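PDB 4NG4: phosphoglycerate kinase from Coxiella burnetii, which catalyses the reversible transfer of a phosphate between ATP and 3-phosphoglycerate, giving 1,3-bisphosphoglycerate and ADP, a step of glycolysis. Local coordinates for residues D272-D277 against E332-G337; A340-V345 against A361-F366; S203-K208 against N230-A235. All coordinates share one frame; numbering follows the deposited sequence.

Contact 1: D272-D277 against E332-G337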
loop_
_atom_site.group_PDB
_atom_site.type_symbol
_atom_site.label_atom_id
_atom_site.label_comp_id
_atom_site.label_asym_id
_atom_site.label_seq_id
_atom_site.Cartn_x
_atom_site.Cartn_y
_atom_site.Cartn_z
ATOM N N ASP A 272 18.742 8.704 -21.580
ATOM C CA ASP A 272 19.870 9.346 -20.895
ATOM C C ASP A 272 19.784 9.160 -19.370
ATOM O O ASP A 272 18.690 9.064 -18.819
ATOM C CB ASP A 272 19.998 10.836 -21.285
ATOM C CG ASP A 272 18.732 11.665 -21.006
ATOM O OD1 ASP A 272 17.715 11.135 -20.511
ATOM O OD2 ASP A 272 18.772 12.878 -21.292
ATOM N N VAL A 273 20.944 9.101 -18.711
ATOM C CA VAL A 273 21.053 8.800 -17.268
ATOM C C VAL A 273 22.145 9.637 -16.607
ATOM O O VAL A 273 23.005 10.182 -17.290
ATOM C CB VAL A 273 21.424 7.309 -17.028
ATOM C CG1 VAL A 273 20.279 6.383 -17.412
ATOM C CG2 VAL A 273 22.680 6.944 -17.792
ATOM N N ILE A 274 22.129 9.748 -15.285
ATOM C CA ILE A 274 23.260 10.382 -14.620
ATOM C C ILE A 274 24.058 9.368 -13.830
ATOM O O ILE A 274 23.520 8.635 -13.008
ATOM C CB ILE A 274 22.869 11.566 -13.729
ATOM C CG1 ILE A 274 24.123 12.258 -13.193
ATOM C CG2 ILE A 274 22.052 11.111 -12.568
ATOM C CD1 ILE A 274 23.972 13.785 -13.068
ATOM N N VAL A 275 25.357 9.351 -14.094
ATOM C CA VAL A 275 26.248 8.332 -13.578
ATOM C C VAL A 275 27.348 8.954 -12.746
ATOM O O VAL A 275 27.685 10.117 -12.909
ATOM C CB VAL A 275 26.890 7.486 -14.727
ATOM C CG1 VAL A 275 25.837 6.982 -15.686
ATOM C CG2 VAL A 275 27.920 8.281 -15.500
ATOM N N ALA A 276 27.887 8.158 -11.837
ATOM C CA ALA A 276 29.024 8.533 -11.018
ATOM C C ALA A 276 29.758 7.242 -10.717
ATOM O O ALA A 276 29.212 6.157 -10.926
ATOM C CB ALA A 276 28.568 9.193 -9.739
ATOM N N ASP A 277 30.990 7.351 -10.234
ATOM C CA ASP A 277 31.783 6.168 -9.918
ATOM C C ASP A 277 31.804 5.846 -8.415
ATOM O O ASP A 277 32.543 4.959 -7.974
ATOM C CB ASP A 277 33.197 6.288 -10.508
ATOM C CG ASP A 277 34.121 7.168 -9.686
ATOM O OD1 ASP A 277 33.620 8.019 -8.912
ATOM O OD2 ASP A 277 35.361 6.999 -9.833
ATOM N N GLU A 332 21.236 13.951 -3.080
ATOM C CA GLU A 332 20.660 15.143 -3.721
ATOM C C GLU A 332 21.012 15.309 -5.190
ATOM O O GLU A 332 20.225 15.862 -5.944
ATOM C CB GLU A 332 21.062 16.416 -2.959
ATOM C CG GLU A 332 20.661 16.411 -1.468
ATOM C CD GLU A 332 21.709 15.768 -0.514
ATOM O OE1 GLU A 332 22.660 15.084 -0.981
ATOM O OE2 GLU A 332 21.573 15.960 0.722
ATOM N N ALA A 333 22.195 14.866 -5.596
ATOM C CA ALA A 333 22.583 14.926 -7.005
ATOM C C ALA A 333 21.700 13.986 -7.855
ATOM O O ALA A 333 21.410 14.250 -9.030
ATOM C CB ALA A 333 24.045 14.562 -7.157
ATOM N N PHE A 334 21.249 12.903 -7.234
ATOM C CA PHE A 334 20.590 11.841 -7.954
ATOM C C PHE A 334 19.057 11.877 -7.775
ATOM O O PHE A 334 18.370 10.866 -7.997
ATOM C CB PHE A 334 21.228 10.519 -7.530
ATOM C CG PHE A 334 22.731 10.491 -7.734
ATOM C CD1 PHE A 334 23.290 10.847 -8.959
ATOM C CD2 PHE A 334 23.585 10.129 -6.715
ATOM C CE1 PHE A 334 24.657 10.829 -9.160
ATOM C CE2 PHE A 334 24.956 10.113 -6.914
ATOM C CZ PHE A 334 25.489 10.467 -8.145
ATOM N N SER A 335 18.539 13.071 -7.453
ATOM C CA SER A 335 17.132 13.266 -7.113
ATOM C C SER A 335 16.319 14.031 -8.173
ATOM O O SER A 335 15.076 14.037 -8.127
ATOM C CB SER A 335 17.029 14.024 -5.795
ATOM O OG SER A 335 17.332 15.388 -5.987
ATOM N N GLN A 336 17.009 14.674 -9.121
ATOM C CA GLN A 336 16.341 15.549 -10.086
ATOM C C GLN A 336 15.296 14.756 -10.868
ATOM O O GLN A 336 14.195 15.248 -11.098
ATOM C CB GLN A 336 17.356 16.275 -11.007
ATOM C CG GLN A 336 16.869 17.651 -11.589
ATOM C CD GLN A 336 18.000 18.722 -11.752
ATOM O OE1 GLN A 336 19.106 18.584 -11.197
ATOM N NE2 GLN A 336 17.702 19.800 -12.495
ATOM N N GLY A 337 15.620 13.523 -11.233
ATOM C CA GLY A 337 14.672 12.671 -11.969
ATOM C C GLY A 337 13.350 12.394 -11.261
ATOM O O GLY A 337 12.270 12.482 -11.867
#
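The magnesium-site loop of the nucleotide-binding domain packs on a small antiparallel sheet here, with F334 of the loop resting against I274 and A276 of the sheet's central strand, 272-276. The nearest CA atoms across the contact are those of I274 and F334, 7.3 Å apart. No hydrogen bond joins the segments, and the contact is apolar throughout. I274 presents its CG2 methyl to the ring's edge, near the ring plane, with CG2 lying 3.8 Å from F334 CD1; the two side chains cross at about a right angle. Two residues further along the strand, A276 CB sits obliquely to the far end of the same ring, 3.7 Å from F334 CZ. The phenyl group thus spans both inward-pointing residues. F334 CB is not aimed at the strand; with CG beside the backbone N (chi1 -56°), the ring closes the gap. Within the loop, A333 CB covers one face, 4.1 Å above the plane over the F334 ring centre, and the ring of F300 on the neighbouring strand meets F334 as well. F334 belongs to the magnesium site with D301 and T338, yet its side chain stays about 6 Å from the ion, consistent with binding through the backbone. In the type I turn E332-S335, S335 OG donates to E332 O at 2.9 Å, tilted 34° from the carbonyl plane.

Contact 2: A340-V345 against A361-F366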
loop_
_atom_site.group_PDB
_atom_site.type_symbol
_atom_site.label_atom_id
_atom_site.label_comp_id
_atom_site.label_asym_id
_atom_site.label_seq_id
_atom_site.Cartn_x
_atom_site.Cartn_y
_atom_site.Cartn_z
ATOM N N ALA A 340 11.287 15.753 -10.646
ATOM C CA ALA A 340 10.708 16.090 -11.939
ATOM C C ALA A 340 9.445 15.297 -12.157
ATOM O O ALA A 340 8.418 15.846 -12.507
ATOM C CB ALA A 340 11.694 15.801 -13.048
ATOM N N LEU A 341 9.544 13.991 -11.943
ATOM C CA LEU A 341 8.420 13.090 -12.125
ATOM C C LEU A 341 7.314 13.451 -11.149
ATOM O O LEU A 341 6.160 13.610 -11.539
ATOM C CB LEU A 341 8.860 11.637 -11.929
ATOM C CG LEU A 341 7.753 10.574 -12.027
ATOM C CD1 LEU A 341 7.301 10.379 -13.472
ATOM C CD2 LEU A 341 8.230 9.254 -11.424
ATOM N N ALA A 342 7.668 13.581 -9.879
ATOM C CA ALA A 342 6.681 13.864 -8.841
ATOM C C ALA A 342 5.906 15.130 -9.190
ATOM O O ALA A 342 4.679 15.145 -9.139
ATOM C CB ALA A 342 7.360 14.008 -7.498
ATOM N N GLN A 343 6.631 16.173 -9.584
ATOM C CA GLN A 343 6.035 17.448 -9.965
ATOM C C GLN A 343 5.106 17.295 -11.167
ATOM O O GLN A 343 4.034 17.912 -11.197
ATOM C CB GLN A 343 7.125 18.483 -10.248
ATOM C CG GLN A 343 7.917 18.862 -8.997
ATOM C CD GLN A 343 9.046 19.855 -9.262
ATOM O OE1 GLN A 343 9.642 19.857 -10.339
ATOM N NE2 GLN A 343 9.352 20.695 -8.268
ATOM N N ALA A 344 5.488 16.455 -12.133
ATOM C CA ALA A 344 4.662 16.221 -13.321
ATOM C C ALA A 344 3.302 15.603 -12.958
ATOM O O ALA A 344 2.268 16.029 -13.472
ATOM C CB ALA A 344 5.403 15.359 -14.334
ATOM N N VAL A 345 3.306 14.627 -12.052
ATOM C CA VAL A 345 2.063 14.005 -11.583
ATOM C C VAL A 345 1.214 15.029 -10.817
ATOM O O VAL A 345 -0.012 15.060 -10.956
ATOM C CB VAL A 345 2.339 12.787 -10.670
ATOM C CG1 VAL A 345 1.039 12.101 -10.243
ATOM C CG2 VAL A 345 3.247 11.783 -11.380
ATOM N N ALA A 361 8.191 8.429 1.014
ATOM C CA ALA A 361 9.334 9.139 1.565
ATOM C C ALA A 361 9.769 10.261 0.620
ATOM O O ALA A 361 10.017 11.386 1.059
ATOM C CB ALA A 361 10.474 8.183 1.837
ATOM N N ALA A 362 9.821 9.962 -0.680
ATOM C CA ALA A 362 10.136 10.978 -1.703
ATOM C C ALA A 362 9.121 12.125 -1.689
ATOM O O ALA A 362 9.476 13.283 -1.512
ATOM C CB ALA A 362 10.179 10.352 -3.066
ATOM N N LEU A 363 7.854 11.780 -1.872
ATOM C CA LEU A 363 6.764 12.751 -1.835
ATOM C C LEU A 363 6.790 13.636 -0.590
ATOM O O LEU A 363 6.366 14.789 -0.625
ATOM C CB LEU A 363 5.421 12.025 -1.902
ATOM C CG LEU A 363 5.059 11.408 -3.242
ATOM C CD1 LEU A 363 3.647 10.861 -3.145
ATOM C CD2 LEU A 363 5.173 12.430 -4.365
ATOM N N ASP A 364 7.277 13.082 0.507
ATOM C CA ASP A 364 7.477 13.849 1.724
ATOM C C ASP A 364 8.664 14.810 1.559
ATOM O O ASP A 364 8.550 15.976 1.896
ATOM C CB ASP A 364 7.699 12.896 2.899
ATOM C CG ASP A 364 7.682 13.587 4.229
ATOM O OD1 ASP A 364 7.422 14.813 4.306
ATOM O OD2 ASP A 364 7.939 12.872 5.218
ATOM N N LYS A 365 9.781 14.329 1.017
ATOM C CA LYS A 365 10.998 15.142 0.891
ATOM C C LYS A 365 10.815 16.357 0.012
ATOM O O LYS A 365 11.368 17.420 0.286
ATOM C CB LYS A 365 12.146 14.314 0.315
ATOM C CG LYS A 365 13.466 15.081 0.210
ATOM C CD LYS A 365 14.626 14.156 -0.090
ATOM C CE LYS A 365 15.942 14.774 0.288
ATOM N NZ LYS A 365 17.044 13.905 -0.157
ATOM N N PHE A 366 10.047 16.188 -1.054
ATOM C CA PHE A 366 9.773 17.267 -1.998
ATOM C C PHE A 366 8.520 18.065 -1.598
ATOM O O PHE A 366 8.095 18.963 -2.327
ATOM C CB PHE A 366 9.590 16.682 -3.409
ATOM C CG PHE A 366 10.679 15.720 -3.830
ATOM C CD1 PHE A 366 12.022 16.031 -3.644
ATOM C CD2 PHE A 366 10.355 14.512 -4.440
ATOM C CE1 PHE A 366 13.021 15.152 -4.041
ATOM C CE2 PHE A 366 11.350 13.622 -4.857
ATOM C CZ PHE A 366 12.682 13.947 -4.657
#
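A342 meets L363 and F366 where helices 336-347 and 357-365 lie side by side in the nucleotide-binding domain. They are the helices of successive beta-alpha-beta crossovers, the first linking parallel strands 319-323 and 351-354, the second linking 351-354 to 374-375. Following 340-345 in order, A340 O accepts the amide of A344, a regular i to i+4 helix bond. L341 looks elsewhere: its side chain packs on W322 of the sheet and on Y310 and M314 of helix 304-316. Both close contacts made by 340-345 come from A342. Its CB points toward the second helix and has two apolar neighbours there, L363 CD2 at 4.1 Å and F366 CD2 at 4.3 Å from A342 CB. W322 also touches both A342 and L363, so the pair is built directly onto strand 319-323. Beyond it, V345 turns to I320, S352 and M372, carrying the helix over the sheet. On the other segment, the CB of L363 is not aimed straight at A342; the end of the side chain reaches it, with CG beside the backbone N (chi1 -72°) and CD2 leading. F366 comes just after helix 357-365, its amide still bonded to A362 O at 3.0 Å. Its ring approaches A342 obliquely, while one face receives K365 CB, 4.3 Å above the F366 ring plane and offset toward the rim.

Contact 3: S203-K208 against N230-A235. With ADP (adenosine-5'-diphosphate), chain E.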
loop_
_atom_site.group_PDB
_atom_site.type_symbol
_atom_site.label_atom_id
_atom_site.label_comp_id
_atom_site.label_asym_id
_atom_site.label_seq_id
_atom_site.Cartn_x
_atom_site.Cartn_y
_atom_site.Cartn_z
ATOM N N SER A 203 14.305 -1.372 -6.517
ATOM C CA SER A 203 15.621 -1.965 -6.519
ATOM C C SER A 203 15.654 -3.191 -7.433
ATOM O O SER A 203 16.697 -3.514 -7.996
ATOM C CB SER A 203 16.017 -2.348 -5.085
ATOM O OG SER A 203 15.318 -1.551 -4.110
ATOM N N LYS A 204 14.509 -3.852 -7.586
ATOM C CA LYS A 204 14.469 -5.213 -8.095
ATOM C C LYS A 204 13.274 -5.445 -8.991
ATOM O O LYS A 204 12.146 -5.123 -8.598
ATOM C CB LYS A 204 14.338 -6.202 -6.930
ATOM C CG LYS A 204 15.514 -6.268 -5.977
ATOM C CD LYS A 204 15.175 -7.076 -4.742
ATOM C CE LYS A 204 16.336 -7.082 -3.770
ATOM N NZ LYS A 204 15.911 -7.558 -2.448
ATOM N N VAL A 205 13.531 -6.025 -10.170
ATOM C CA VAL A 205 12.490 -6.608 -11.050
ATOM C C VAL A 205 11.703 -7.684 -10.326
ATOM O O VAL A 205 10.482 -7.744 -10.426
ATOM C CB VAL A 205 13.116 -7.306 -12.295
ATOM C CG1 VAL A 205 12.083 -8.198 -13.017
ATOM C CG2 VAL A 205 13.698 -6.296 -13.230
ATOM N N SER A 206 12.444 -8.517 -9.600
ATOM C CA SER A 206 11.942 -9.747 -8.993
ATOM C C SER A 206 10.901 -9.528 -7.914
ATOM O O SER A 206 10.188 -10.443 -7.564
ATOM C CB SER A 206 13.108 -10.513 -8.385
ATOM O OG SER A 206 13.713 -9.764 -7.351
ATOM N N THR A 207 10.831 -8.324 -7.365
ATOM C CA THR A 207 9.830 -8.021 -6.356
ATOM C C THR A 207 8.630 -7.322 -6.958
ATOM O O THR A 207 7.642 -7.108 -6.256
ATOM C CB THR A 207 10.395 -7.094 -5.300
ATOM O OG1 THR A 207 11.013 -5.999 -5.956
ATOM C CG2 THR A 207 11.434 -7.796 -4.461
ATOM N N LYS A 208 8.705 -6.969 -8.245
ATOM C CA LYS A 208 7.634 -6.206 -8.888
ATOM C C LYS A 208 7.148 -6.735 -10.245
ATOM O O LYS A 208 6.345 -6.083 -10.931
ATOM C CB LYS A 208 8.064 -4.733 -8.974
ATOM C CG LYS A 208 8.274 -4.149 -7.582
ATOM C CD LYS A 208 8.074 -2.657 -7.495
ATOM C CE LYS A 208 7.908 -2.265 -6.021
ATOM N NZ LYS A 208 7.909 -0.802 -5.785
ATOM N N ASN A 230 17.264 -0.452 -15.034
ATOM C CA ASN A 230 18.615 -0.935 -15.308
ATOM C C ASN A 230 18.622 -2.409 -15.786
ATOM O O ASN A 230 19.374 -2.775 -16.683
ATOM C CB ASN A 230 19.538 -0.754 -14.079
ATOM C CG ASN A 230 19.691 0.714 -13.644
ATOM O OD1 ASN A 230 19.959 1.008 -12.467
ATOM N ND2 ASN A 230 19.523 1.626 -14.577
ATOM N N THR A 231 17.770 -3.236 -15.196
ATOM C CA THR A 231 17.622 -4.618 -15.665
ATOM C C THR A 231 17.092 -4.659 -17.096
ATOM O O THR A 231 17.577 -5.431 -17.909
ATOM C CB THR A 231 16.679 -5.479 -14.752
ATOM O OG1 THR A 231 17.148 -5.465 -13.394
ATOM C CG2 THR A 231 16.636 -6.915 -15.226
ATOM N N PHE A 232 16.104 -3.828 -17.403
ATOM C CA PHE A 232 15.493 -3.836 -18.732
ATOM C C PHE A 232 16.463 -3.368 -19.819
ATOM O O PHE A 232 16.576 -3.990 -20.887
ATOM C CB PHE A 232 14.217 -2.991 -18.755
ATOM C CG PHE A 232 12.985 -3.734 -18.306
ATOM C CD1 PHE A 232 12.234 -4.446 -19.216
ATOM C CD2 PHE A 232 12.583 -3.698 -16.998
ATOM C CE1 PHE A 232 11.102 -5.123 -18.829
ATOM C CE2 PHE A 232 11.468 -4.366 -16.593
ATOM C CZ PHE A 232 10.717 -5.090 -17.514
ATOM N N LEU A 233 17.160 -2.275 -19.529
ATOM C CA LEU A 233 18.199 -1.763 -20.400
ATOM C C LEU A 233 19.285 -2.817 -20.718
ATOM O O LEU A 233 19.878 -2.812 -21.801
ATOM C CB LEU A 233 18.840 -0.535 -19.748
ATOM C CG LEU A 233 18.082 0.803 -19.608
ATOM C CD1 LEU A 233 18.971 1.863 -18.951
ATOM C CD2 LEU A 233 17.608 1.313 -20.953
ATOM N N LYS A 234 19.557 -3.713 -19.776
ATOM C CA LYS A 234 20.586 -4.730 -19.964
ATOM C C LYS A 234 20.026 -5.952 -20.722
ATOM O O LYS A 234 20.747 -6.596 -21.509
ATOM C CB LYS A 234 21.163 -5.130 -18.604
ATOM C CG LYS A 234 22.252 -6.193 -18.637
ATOM C CD LYS A 234 23.195 -5.961 -17.504
ATOM C CE LYS A 234 23.956 -7.186 -17.099
ATOM N NZ LYS A 234 24.746 -6.790 -15.868
ATOM N N ALA A 235 18.744 -6.254 -20.505
ATOM C CA ALA A 235 18.031 -7.240 -21.333
ATOM C C ALA A 235 18.016 -6.824 -22.785
ATOM O O ALA A 235 18.051 -7.676 -23.646
ATOM C CB ALA A 235 16.605 -7.435 -20.843
HETATM P PB ADP E . 8.841 1.745 -2.926
HETATM O O1B ADP E . 8.618 3.234 -3.013
HETATM O O2B ADP E . 9.214 1.275 -1.534
HETATM O O3B ADP E . 7.774 0.917 -3.603
HETATM P PA ADP E . 10.975 0.142 -3.980
HETATM O O1A ADP E . 10.849 -0.641 -2.695
HETATM O O2A ADP E . 10.566 -0.540 -5.259
HETATM O O3A ADP E . 10.144 1.528 -3.863
HETATM O "O5'" ADP E . 12.530 0.589 -4.080
HETATM C "C5'" ADP E . 12.950 1.958 -4.006
HETATM C "C4'" ADP E . 14.339 2.063 -3.393
HETATM O "O4'" ADP E . 15.309 1.580 -4.329
HETATM C "C3'" ADP E . 14.702 3.506 -3.036
HETATM O "O3'" ADP E . 14.981 3.634 -1.634
HETATM C "C2'" ADP E . 15.900 3.851 -3.914
HETATM O "O2'" ADP E . 16.946 4.516 -3.200
HETATM C "C1'" ADP E . 16.384 2.518 -4.486
HETATM N N9 ADP E . 16.821 2.661 -5.913
HETATM C C8 ADP E . 16.060 3.065 -6.959
HETATM N N7 ADP E . 16.797 3.087 -8.101
HETATM C C5 ADP E . 18.051 2.690 -7.803
HETATM C C6 ADP E . 19.323 2.485 -8.538
HETATM N N6 ADP E . 19.421 2.715 -9.871
HETATM N N1 ADP E . 20.394 2.051 -7.824
HETATM C C2 ADP E . 20.350 1.810 -6.492
HETATM N N3 ADP E . 19.227 1.980 -5.767
HETATM C C4 ADP E . 18.067 2.410 -6.352
#
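V205 meets T231 through a single methyl. With chi1 at 166°, V205 CG1 lies anti to the backbone N, while CG2 is left beside that N and reaches toward helix 227-235. There it approaches T231 CB at 3.4 Å and comes at the F232 ring obliquely, with V205 CG2 4.5 Å from F232 CE2. T231 keeps OG1 beside its own backbone N (chi1 -56°), from where the hydroxyl bonds to G227 O and E246 N, which probably helps to fix its rotation. In the loop, T207 OG1 donates to K204 O from above the carbonyl plane. K208, the N-cap residue of helix 209-216, has an extended chain beyond CG and delivers NZ to the diphosphate, 2.7 Å from ADP O2A and 2.8 Å from ADP O3B. N323 OD1 and G201 O also bind that ammonium, so it is gripped by both ligand and protein. S203 OG donates to ADP O4' at 3.1 Å, and N230 OD1 lies 3.2 Å from ADP N6 at the adenine end. Loop and helix thus belong to the ADP pocket of the phosphoglycerate kinase nucleotide-binding domain, the loop following strand 196-202 of its parallel sheet.

How the contacts relate
All three contacts lie in the half of the kinase that holds ADP. Contacts 1 and 2 are neighbours, with centres 15 Å apart, and share helix 336-347: 332-337 leads into it and 340-345 continues it. They touch where S335 O packs 4.2 Å from F366 CZ, and the F366 side chain is, like that of F334, about 6 Å from the magnesium ion. Contact 3 touches neither: its nearest atoms are about 5 Å from contact 1 and about 11 Å from contact 2, the centres being 18 and 22 Å away. It alone bonds the nucleotide directly; between nearest atoms, ADP lies about 8 Å from the F334 side chain and about 9 Å from that of L363.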